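Local coordinates for protein glutamine synthetase (Streptomyces coelicolor, PDB 4BAX) that belongs to the glutamine synthetase family, pairing an N-terminal beta-grasp domain with a larger catalytic domain in an assembly of ten chains, at residues A6-I11 / P38-D43; W10-G13 / A18-R21; N92-L97 / V193-W198. One frame throughout, in Å; residues are numbered along the deposited sequence.

How the contacts relate
Contacts 1 and 2 lie in the beta-grasp domain and share Trp-10 and Ile-11 of strand 3-11; their centres are about 11 Å apart. Contact 2 pairs that strand with its sheet neighbour 20-28, whereas contact 1 reaches strand 40-43 at the far border of the same five-stranded sheet. Contact 3 follows later in the chain, between helices 94-103 and 190-210 of the catalytic domain, with its centre about 12 Å from that of contact 2 and 15 Å from that of contact 1. Trp-198 of helix 190-210 packs on Ile-11 and Leu-20, so the hairpin meets the catalytic domain directly. Contacts 1 and 2 also touch a second subunit; contact 3 stays within one chain.

Contact 1. Residues A6-I11 / P38-D43; sequences AEYIWI and PVWGFD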
loop_
_atom_site.group_PDB
_atom_site.type_symbol
_atom_site.label_atom_id
_atom_site.label_comp_id
_atom_site.label_asym_id
_atom_site.label_seq_id
_atom_site.Cartn_x
_atom_site.Cartn_y
_atom_site.Cartn_z
ATOM N N ALA A 6 -29.728 -17.414 -26.258
ATOM C CA ALA A 6 -29.263 -16.897 -27.540
ATOM C C ALA A 6 -28.732 -15.474 -27.364
ATOM O O ALA A 6 -29.449 -14.575 -26.906
ATOM C CB ALA A 6 -30.388 -16.918 -28.557
ATOM N N GLU A 7 -27.468 -15.268 -27.725
ATOM C CA GLU A 7 -26.875 -13.936 -27.626
ATOM C C GLU A 7 -26.951 -13.211 -28.960
ATOM O O GLU A 7 -26.247 -13.558 -29.917
ATOM C CB GLU A 7 -25.420 -14.029 -27.172
ATOM C CG GLU A 7 -24.800 -12.684 -26.750
ATOM C CD GLU A 7 -25.264 -12.175 -25.383
ATOM O OE1 GLU A 7 -26.024 -12.879 -24.685
ATOM O OE2 GLU A 7 -24.894 -11.041 -25.016
ATOM N N TYR A 8 -27.798 -12.185 -29.002
ATOM C CA TYR A 8 -28.010 -11.425 -30.222
ATOM C C TYR A 8 -26.985 -10.314 -30.274
ATOM O O TYR A 8 -26.909 -9.482 -29.370
ATOM C CB TYR A 8 -29.414 -10.841 -30.269
ATOM C CG TYR A 8 -30.480 -11.794 -30.763
ATOM C CD1 TYR A 8 -30.608 -13.074 -30.223
ATOM C CD2 TYR A 8 -31.386 -11.412 -31.744
ATOM C CE1 TYR A 8 -31.603 -13.942 -30.657
ATOM C CE2 TYR A 8 -32.389 -12.293 -32.194
ATOM C CZ TYR A 8 -32.493 -13.552 -31.646
ATOM O OH TYR A 8 -33.492 -14.418 -32.089
ATOM N N ILE A 9 -26.182 -10.341 -31.324
ATOM C CA ILE A 9 -25.064 -9.437 -31.493
ATOM C C ILE A 9 -25.309 -8.599 -32.730
ATOM O O ILE A 9 -25.739 -9.123 -33.771
ATOM C CB ILE A 9 -23.719 -10.236 -31.605
ATOM C CG1 ILE A 9 -23.433 -10.945 -30.267
ATOM C CG2 ILE A 9 -22.537 -9.357 -31.982
ATOM C CD1 ILE A 9 -22.553 -12.226 -30.363
ATOM N N TRP A 10 -25.075 -7.299 -32.625
ATOM C CA TRP A 10 -25.208 -6.469 -33.809
ATOM C C TRP A 10 -24.184 -5.341 -33.800
ATOM O O TRP A 10 -23.465 -5.178 -32.816
ATOM C CB TRP A 10 -26.640 -5.949 -34.001
ATOM C CG TRP A 10 -27.068 -4.855 -33.042
ATOM C CD1 TRP A 10 -27.069 -3.509 -33.291
ATOM C CD2 TRP A 10 -27.582 -5.014 -31.709
ATOM N NE1 TRP A 10 -27.544 -2.822 -32.194
ATOM C CE2 TRP A 10 -27.866 -3.717 -31.212
ATOM C CE3 TRP A 10 -27.819 -6.118 -30.885
ATOM C CZ2 TRP A 10 -28.381 -3.499 -29.930
ATOM C CZ3 TRP A 10 -28.334 -5.896 -29.600
ATOM C CH2 TRP A 10 -28.610 -4.599 -29.141
ATOM N N ILE A 11 -24.093 -4.616 -34.917
ATOM C CA ILE A 11 -23.201 -3.475 -35.067
ATOM C C ILE A 11 -24.043 -2.203 -35.089
ATOM O O ILE A 11 -25.054 -2.134 -35.783
ATOM C CB ILE A 11 -22.363 -3.603 -36.334
ATOM C CG1 ILE A 11 -21.343 -4.723 -36.149
ATOM C CG2 ILE A 11 -21.608 -2.315 -36.644
ATOM C CD1 ILE A 11 -21.562 -5.866 -37.083
ATOM N N PRO A 38 -36.190 -16.193 -33.940
ATOM C CA PRO A 38 -37.062 -15.023 -34.030
ATOM C C PRO A 38 -36.256 -13.756 -34.352
ATOM O O PRO A 38 -35.119 -13.603 -33.882
ATOM C CB PRO A 38 -37.686 -14.929 -32.623
ATOM C CG PRO A 38 -36.855 -15.815 -31.739
ATOM C CD PRO A 38 -36.264 -16.870 -32.632
ATOM N N VAL A 39 -36.853 -12.862 -35.140
ATOM C CA VAL A 39 -36.310 -11.519 -35.310
ATOM C C VAL A 39 -36.630 -10.774 -34.046
ATOM O O VAL A 39 -37.547 -11.161 -33.317
ATOM C CB VAL A 39 -36.852 -10.777 -36.559
ATOM C CG1 VAL A 39 -36.926 -11.713 -37.763
ATOM C CG2 VAL A 39 -38.210 -10.137 -36.261
ATOM N N TRP A 40 -35.839 -9.748 -33.759
ATOM C CA TRP A 40 -35.980 -9.033 -32.506
ATOM C C TRP A 40 -35.824 -7.530 -32.726
ATOM O O TRP A 40 -35.634 -7.065 -33.841
ATOM C CB TRP A 40 -34.938 -9.544 -31.512
ATOM C CG TRP A 40 -35.309 -9.384 -30.079
ATOM C CD1 TRP A 40 -36.499 -8.927 -29.577
ATOM C CD2 TRP A 40 -34.493 -9.707 -28.948
ATOM N NE1 TRP A 40 -36.465 -8.935 -28.200
ATOM C CE2 TRP A 40 -35.246 -9.411 -27.790
ATOM C CE3 TRP A 40 -33.201 -10.213 -28.802
ATOM C CZ2 TRP A 40 -34.741 -9.604 -26.502
ATOM C CZ3 TRP A 40 -32.704 -10.392 -27.522
ATOM C CH2 TRP A 40 -33.472 -10.093 -26.391
ATOM N N GLY A 41 -35.871 -6.767 -31.653
ATOM C CA GLY A 41 -35.777 -5.335 -31.790
ATOM C C GLY A 41 -35.034 -4.741 -30.619
ATOM O O GLY A 41 -34.743 -5.432 -29.636
ATOM N N PHE A 42 -34.715 -3.460 -30.727
ATOM C CA PHE A 42 -34.104 -2.742 -29.632
ATOM C C PHE A 42 -34.368 -1.259 -29.799
ATOM O O PHE A 42 -34.912 -0.814 -30.818
ATOM C CB PHE A 42 -32.608 -3.028 -29.536
ATOM C CG PHE A 42 -31.830 -2.540 -30.700
ATOM C CD1 PHE A 42 -31.669 -3.337 -31.826
ATOM C CD2 PHE A 42 -31.259 -1.279 -30.682
ATOM C CE1 PHE A 42 -30.948 -2.883 -32.920
ATOM C CE2 PHE A 42 -30.536 -0.817 -31.771
ATOM C CZ PHE A 42 -30.382 -1.625 -32.893
ATOM N N ASP A 43 -33.989 -0.507 -28.774
ATOM C CA ASP A 43 -34.107 0.941 -28.797
ATOM C C ASP A 43 -32.876 1.650 -29.369
ATOM O O ASP A 43 -31.803 1.670 -28.756
ATOM C CB ASP A 43 -34.454 1.439 -27.403
ATOM C CG ASP A 43 -35.753 0.822 -26.889
ATOM O OD1 ASP A 43 -36.570 0.350 -27.721
ATOM O OD2 ASP A 43 -35.955 0.768 -25.656
#
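Tyr-8 reaches from strand 3-11 to both Trp-40 and Pro-38. Its CG is anti to the carbonyl carbon (chi1 -83°), which carries the ring toward 38-43. Atom by atom, Tyr-8 CB lies 4.1 Å from Trp-40 CE3; Tyr-8 CD2 comes to 3.7 Å of the same atom. Farther out, Tyr-8 CE2 meets Trp-40 CB at 3.8 Å. At the tip, Tyr-8 OH donates to Pro-38 O over 2.6 Å, on a lone pair in the carbonyl plane. The hydroxyl thus ties the loop ahead of strand 40-43, while the ring face receives the edge of the indole: a T-shaped pair with planes at 84°.

Two residues along, Trp-10 and Phe-42 form an offset stack instead. The Trp-10 five-membered ring and the Phe-42 ring have centroids 4.2 Å apart and planes inclined by 27°, with Trp-10 CZ2 over the centre of the phenyl ring.

These side chains bridge strands of the beta-grasp sheet that are not neighbours, since 75-82 and 56-66 run between them. Tyr-8 also packs on Val-77 and Cys-79 of strand 75-82, while Trp-10, Trp-40 and Phe-42 converge on Leu-59 of strand 56-66.

Contact 2. Residues W10-G13 / A18-R21; sequences WIDG and AKLR
Trp-10 carries Arg-21 CB over one face of its indole, the face turned away from Phe-42. Arg-21 CB stands 3.5 Å from the centroid of the six-membered ring of Trp-10 and 19° off its normal, a CH-pi contact. Farther along the same side chain, the flat guanidinium of Arg-21 receives Asp-12 at its edge. The two segments form the turn end of the antiparallel beta hairpin made by strands 3-11 and 20-28 of the beta-grasp domain.

Trp-10 and Arg-21 are a hydrogen-bonded pair: Trp-10 N gives to Arg-21 O, and Arg-21 N returns to Trp-10 O at 2.7 Å. The next pair, Ile-11 and Leu-20, is non-hydrogen-bonded. Their side chains run side by side on the opposite sheet face, where both pack on Trp-198 of helix 190-210. Beyond the strands, Asp-12 N still bonds to Lys-19 O at 2.7 Å, extending the ladder into the turn.

Asp-12 then uses its carboxylate to brace the turn. With CG between the backbone N and the carbonyl carbon (chi1 72°), the acid swings back over 18-21. In a side-on salt bridge, Arg-21 NE (2.7 Å) and Arg-21 NH2 (2.8 Å) both donate to Asp-12 OD2. The carboxylate and guanidinium planes are nevertheless 56° apart. Thr-14 OG1 also bonds to OD2, and Arg-21 extends to backbone carbonyls of Tyr-141 and Gly-138 of the second subunit. The other oxygen, Asp-12 OD1, accepts from Lys-19 N at 2.8 Å, the donor lying above the carboxylate plane.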
loop_
_atom_site.group_PDB
_atom_site.type_symbol
_atom_site.label_atom_id
_atom_site.label_comp_id
_atom_site.label_asym_id
_atom_site.label_seq_id
_atom_site.Cartn_x
_atom_site.Cartn_y
_atom_site.Cartn_z
ATOM N N TRP A 10 -25.075 -7.299 -32.625
ATOM C CA TRP A 10 -25.208 -6.469 -33.809
ATOM C C TRP A 10 -24.184 -5.341 -33.800
ATOM O O TRP A 10 -23.465 -5.178 -32.816
ATOM C CB TRP A 10 -26.640 -5.949 -34.001
ATOM C CG TRP A 10 -27.068 -4.855 -33.042
ATOM C CD1 TRP A 10 -27.069 -3.509 -33.291
ATOM C CD2 TRP A 10 -27.582 -5.014 -31.709
ATOM N NE1 TRP A 10 -27.544 -2.822 -32.194
ATOM C CE2 TRP A 10 -27.866 -3.717 -31.212
ATOM C CE3 TRP A 10 -27.819 -6.118 -30.885
ATOM C CZ2 TRP A 10 -28.381 -3.499 -29.930
ATOM C CZ3 TRP A 10 -28.334 -5.896 -29.600
ATOM C CH2 TRP A 10 -28.610 -4.599 -29.141
ATOM N N ILE A 11 -24.093 -4.616 -34.917
ATOM C CA ILE A 11 -23.201 -3.475 -35.067
ATOM C C ILE A 11 -24.043 -2.203 -35.089
ATOM O O ILE A 11 -25.054 -2.134 -35.783
ATOM C CB ILE A 11 -22.363 -3.603 -36.334
ATOM C CG1 ILE A 11 -21.343 -4.723 -36.149
ATOM C CG2 ILE A 11 -21.608 -2.315 -36.644
ATOM C CD1 ILE A 11 -21.562 -5.866 -37.083
ATOM N N ASP A 12 -23.625 -1.202 -34.318
ATOM C CA ASP A 12 -24.394 0.034 -34.219
ATOM C C ASP A 12 -24.087 1.080 -35.313
ATOM O O ASP A 12 -23.481 0.773 -36.347
ATOM C CB ASP A 12 -24.376 0.620 -32.799
ATOM C CG ASP A 12 -23.035 1.213 -32.408
ATOM O OD1 ASP A 12 -22.180 1.461 -33.287
ATOM O OD2 ASP A 12 -22.818 1.397 -31.191
ATOM N N GLY A 13 -24.567 2.297 -35.096
ATOM C CA GLY A 13 -24.358 3.377 -36.032
ATOM C C GLY A 13 -23.406 4.434 -35.505
ATOM O O GLY A 13 -23.450 5.581 -35.968
ATOM N N ALA A 18 -18.096 2.143 -35.868
ATOM C CA ALA A 18 -19.243 1.486 -35.262
ATOM C C ALA A 18 -18.827 0.441 -34.254
ATOM O O ALA A 18 -17.751 -0.151 -34.367
ATOM C CB ALA A 18 -20.142 0.885 -36.330
ATOM N N LYS A 19 -19.729 0.185 -33.307
ATOM C CA LYS A 19 -19.465 -0.700 -32.181
ATOM C C LYS A 19 -20.430 -1.880 -32.110
ATOM O O LYS A 19 -21.578 -1.824 -32.597
ATOM C CB LYS A 19 -19.541 0.081 -30.874
ATOM C CG LYS A 19 -18.759 1.396 -30.874
ATOM C CD LYS A 19 -19.099 2.241 -29.642
ATOM C CE LYS A 19 -19.037 1.439 -28.322
ATOM N NZ LYS A 19 -17.653 1.221 -27.784
ATOM N N LEU A 20 -19.930 -2.963 -31.533
ATOM C CA LEU A 20 -20.725 -4.149 -31.266
ATOM C C LEU A 20 -21.695 -3.920 -30.102
ATOM O O LEU A 20 -21.379 -3.213 -29.153
ATOM C CB LEU A 20 -19.845 -5.354 -30.992
ATOM C CG LEU A 20 -19.095 -5.877 -32.197
ATOM C CD1 LEU A 20 -17.796 -6.496 -31.717
ATOM C CD2 LEU A 20 -19.960 -6.894 -32.966
ATOM N N ARG A 21 -22.902 -4.446 -30.231
ATOM C CA ARG A 21 -23.877 -4.462 -29.147
ATOM C C ARG A 21 -24.433 -5.887 -28.985
ATOM O O ARG A 21 -24.459 -6.691 -29.941
ATOM C CB ARG A 21 -25.007 -3.456 -29.375
ATOM C CG ARG A 21 -24.533 -2.066 -29.746
ATOM C CD ARG A 21 -23.986 -1.311 -28.551
ATOM N NE ARG A 21 -23.601 0.034 -28.939
ATOM C CZ ARG A 21 -23.579 1.063 -28.100
ATOM N NH1 ARG A 21 -23.942 0.887 -26.826
ATOM N NH2 ARG A 21 -23.218 2.270 -28.531
#

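Contact 3. Residues N92-L97 / V193-W198; sequences NTRAAL and VSDQLW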
loop_
_atom_site.group_PDB
_atom_site.type_symbol
_atom_site.label_atom_id
_atom_site.label_comp_id
_atom_site.label_asym_id
_atom_site.label_seq_id
_atom_site.Cartn_x
_atom_site.Cartn_y
_atom_site.Cartn_z
ATOM N N ASN A 92 -26.660 -0.295 -41.551
ATOM C CA ASN A 92 -26.447 -1.635 -42.108
ATOM C C ASN A 92 -25.495 -1.598 -43.305
ATOM O O ASN A 92 -25.805 -0.962 -44.302
ATOM C CB ASN A 92 -27.798 -2.242 -42.489
ATOM C CG ASN A 92 -27.704 -3.697 -42.951
ATOM O OD1 ASN A 92 -26.695 -4.136 -43.514
ATOM N ND2 ASN A 92 -28.783 -4.435 -42.750
ATOM N N THR A 93 -24.340 -2.264 -43.183
ATOM C CA THR A 93 -23.312 -2.282 -44.242
ATOM C C THR A 93 -23.191 -3.653 -44.859
ATOM O O THR A 93 -22.526 -3.833 -45.896
ATOM C CB THR A 93 -21.907 -1.834 -43.730
ATOM O OG1 THR A 93 -21.438 -2.743 -42.722
ATOM C CG2 THR A 93 -21.939 -0.394 -43.202
ATOM N N ARG A 94 -23.862 -4.612 -44.224
ATOM C CA ARG A 94 -23.928 -5.979 -44.738
ATOM C C ARG A 94 -24.725 -6.052 -46.019
ATOM O O ARG A 94 -24.327 -6.751 -46.949
ATOM C CB ARG A 94 -24.524 -6.920 -43.687
ATOM C CG ARG A 94 -24.079 -8.342 -43.830
ATOM C CD ARG A 94 -25.021 -9.286 -43.128
ATOM N NE ARG A 94 -24.561 -10.666 -43.249
ATOM C CZ ARG A 94 -25.171 -11.575 -44.001
ATOM N NH1 ARG A 94 -26.251 -11.217 -44.692
ATOM N NH2 ARG A 94 -24.703 -12.826 -44.070
ATOM N N ALA A 95 -25.814 -5.290 -46.083
ATOM C CA ALA A 95 -26.746 -5.384 -47.202
ATOM C C ALA A 95 -26.085 -4.988 -48.521
ATOM O O ALA A 95 -26.394 -5.566 -49.566
ATOM C CB ALA A 95 -28.009 -4.554 -46.940
ATOM N N ALA A 96 -25.211 -3.981 -48.473
ATOM C CA ALA A 96 -24.461 -3.573 -49.658
ATOM C C ALA A 96 -23.523 -4.676 -50.134
ATOM O O ALA A 96 -23.479 -4.987 -51.334
ATOM C CB ALA A 96 -23.681 -2.283 -49.390
ATOM N N LEU A 97 -22.840 -5.324 -49.190
ATOM C CA LEU A 97 -21.947 -6.433 -49.530
ATOM C C LEU A 97 -22.754 -7.588 -50.131
ATOM O O LEU A 97 -22.280 -8.263 -51.044
ATOM C CB LEU A 97 -21.119 -6.886 -48.323
ATOM C CG LEU A 97 -20.268 -8.141 -48.569
ATOM C CD1 LEU A 97 -19.187 -7.862 -49.635
ATOM C CD2 LEU A 97 -19.610 -8.681 -47.264
ATOM N N VAL A 193 -16.769 -14.552 -44.266
ATOM C CA VAL A 193 -15.583 -14.024 -43.606
ATOM C C VAL A 193 -15.865 -12.819 -42.715
ATOM O O VAL A 193 -15.301 -12.696 -41.618
ATOM C CB VAL A 193 -14.443 -13.719 -44.613
ATOM C CG1 VAL A 193 -14.632 -12.358 -45.300
ATOM C CG2 VAL A 193 -13.084 -13.835 -43.926
ATOM N N SER A 194 -16.782 -11.970 -43.178
ATOM C CA SER A 194 -17.153 -10.748 -42.492
ATOM C C SER A 194 -17.943 -11.038 -41.240
ATOM O O SER A 194 -17.700 -10.436 -40.184
ATOM C CB SER A 194 -17.970 -9.850 -43.429
ATOM O OG SER A 194 -17.189 -9.237 -44.441
ATOM N N ASP A 195 -18.865 -11.988 -41.362
ATOM C CA ASP A 195 -19.702 -12.408 -40.254
ATOM C C ASP A 195 -18.847 -13.038 -39.163
ATOM O O ASP A 195 -19.024 -12.713 -37.980
ATOM C CB ASP A 195 -20.771 -13.402 -40.719
ATOM C CG ASP A 195 -21.884 -12.729 -41.520
ATOM O OD1 ASP A 195 -22.047 -11.491 -41.405
ATOM O OD2 ASP A 195 -22.597 -13.429 -42.279
ATOM N N GLN A 196 -17.910 -13.913 -39.548
ATOM C CA GLN A 196 -17.085 -14.627 -38.560
ATOM C C GLN A 196 -16.131 -13.684 -37.809
ATOM O O GLN A 196 -15.983 -13.787 -36.590
ATOM C CB GLN A 196 -16.303 -15.783 -39.219
ATOM C CG GLN A 196 -17.157 -16.922 -39.801
ATOM C CD GLN A 196 -16.383 -18.233 -40.034
ATOM O OE1 GLN A 196 -15.234 -18.371 -39.612
ATOM N NE2 GLN A 196 -17.033 -19.212 -40.681
ATOM N N LEU A 197 -15.571 -12.714 -38.532
ATOM C CA LEU A 197 -14.657 -11.723 -37.963
ATOM C C LEU A 197 -15.336 -10.840 -36.901
ATOM O O LEU A 197 -14.734 -10.531 -35.840
ATOM C CB LEU A 197 -14.049 -10.855 -39.075
ATOM C CG LEU A 197 -13.100 -9.743 -38.600
ATOM C CD1 LEU A 197 -11.996 -10.310 -37.700
ATOM C CD2 LEU A 197 -12.471 -8.979 -39.767
ATOM N N TRP A 198 -16.583 -10.441 -37.181
ATOM C CA TRP A 198 -17.339 -9.638 -36.222
ATOM C C TRP A 198 -17.591 -10.425 -34.950
ATOM O O TRP A 198 -17.428 -9.916 -33.829
ATOM C CB TRP A 198 -18.672 -9.159 -36.819
ATOM C CG TRP A 198 -18.550 -7.836 -37.499
ATOM C CD1 TRP A 198 -18.840 -7.541 -38.818
ATOM C CD2 TRP A 198 -18.041 -6.637 -36.926
ATOM N NE1 TRP A 198 -18.575 -6.210 -39.077
ATOM C CE2 TRP A 198 -18.079 -5.635 -37.934
ATOM C CE3 TRP A 198 -17.571 -6.297 -35.649
ATOM C CZ2 TRP A 198 -17.660 -4.317 -37.694
ATOM C CZ3 TRP A 198 -17.150 -4.989 -35.416
ATOM C CH2 TRP A 198 -17.204 -4.018 -36.432
#
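Arg-94 and Asp-195 form a two-pronged, side-on salt bridge between helices 94-103 and 190-210 of the catalytic domain. Arg-94 NH2 donates to Asp-195 OD2 at 2.8 Å with an N-H...O angle of 167°, and Arg-94 NE reaches Asp-195 OD1 at 3.2 Å. Each oxygen offers its syn lone pair, and the guanidinium and carboxylate planes differ by only 7°, so the pair of bonds fixes how each group is turned about the other. The side chains themselves meet at about a right angle. Arg-94 arrives as an extended arm, its CG anti to the backbone N (chi1 -154°) and the chain straight from CG to NE. Asp-195 OD1 has a second donor, Tyr-324 OH of helix 323-341, which binds the carboxylate to a third helix and would be expected to favour its negative charge.

The start of helix 94-103 is held by Asn-92, whose OD1 accepts from Ala-95 N at 3.0 Å in a capping bond. Asn-92 ND2 in turn binds Glu-80 OE1 and Val-81 O, anchoring this helix start to strand 75-82. Asp-322 offers a further indirect link, since its carboxylate accepts from both Thr-93 OG1 and Trp-198 NE1.

Direct apolar packing across the two segments is slight; they bury 133 Å² in all. Leu-97 also packs on Pro-190 and Leu-191, around the beginning of helix 190-210, and on Thr-327 of helix 323-341. Ser-194 OG, already bonded to the carbonyl of Pro-190, is met by Leu-97 CD2 at 3.8 Å.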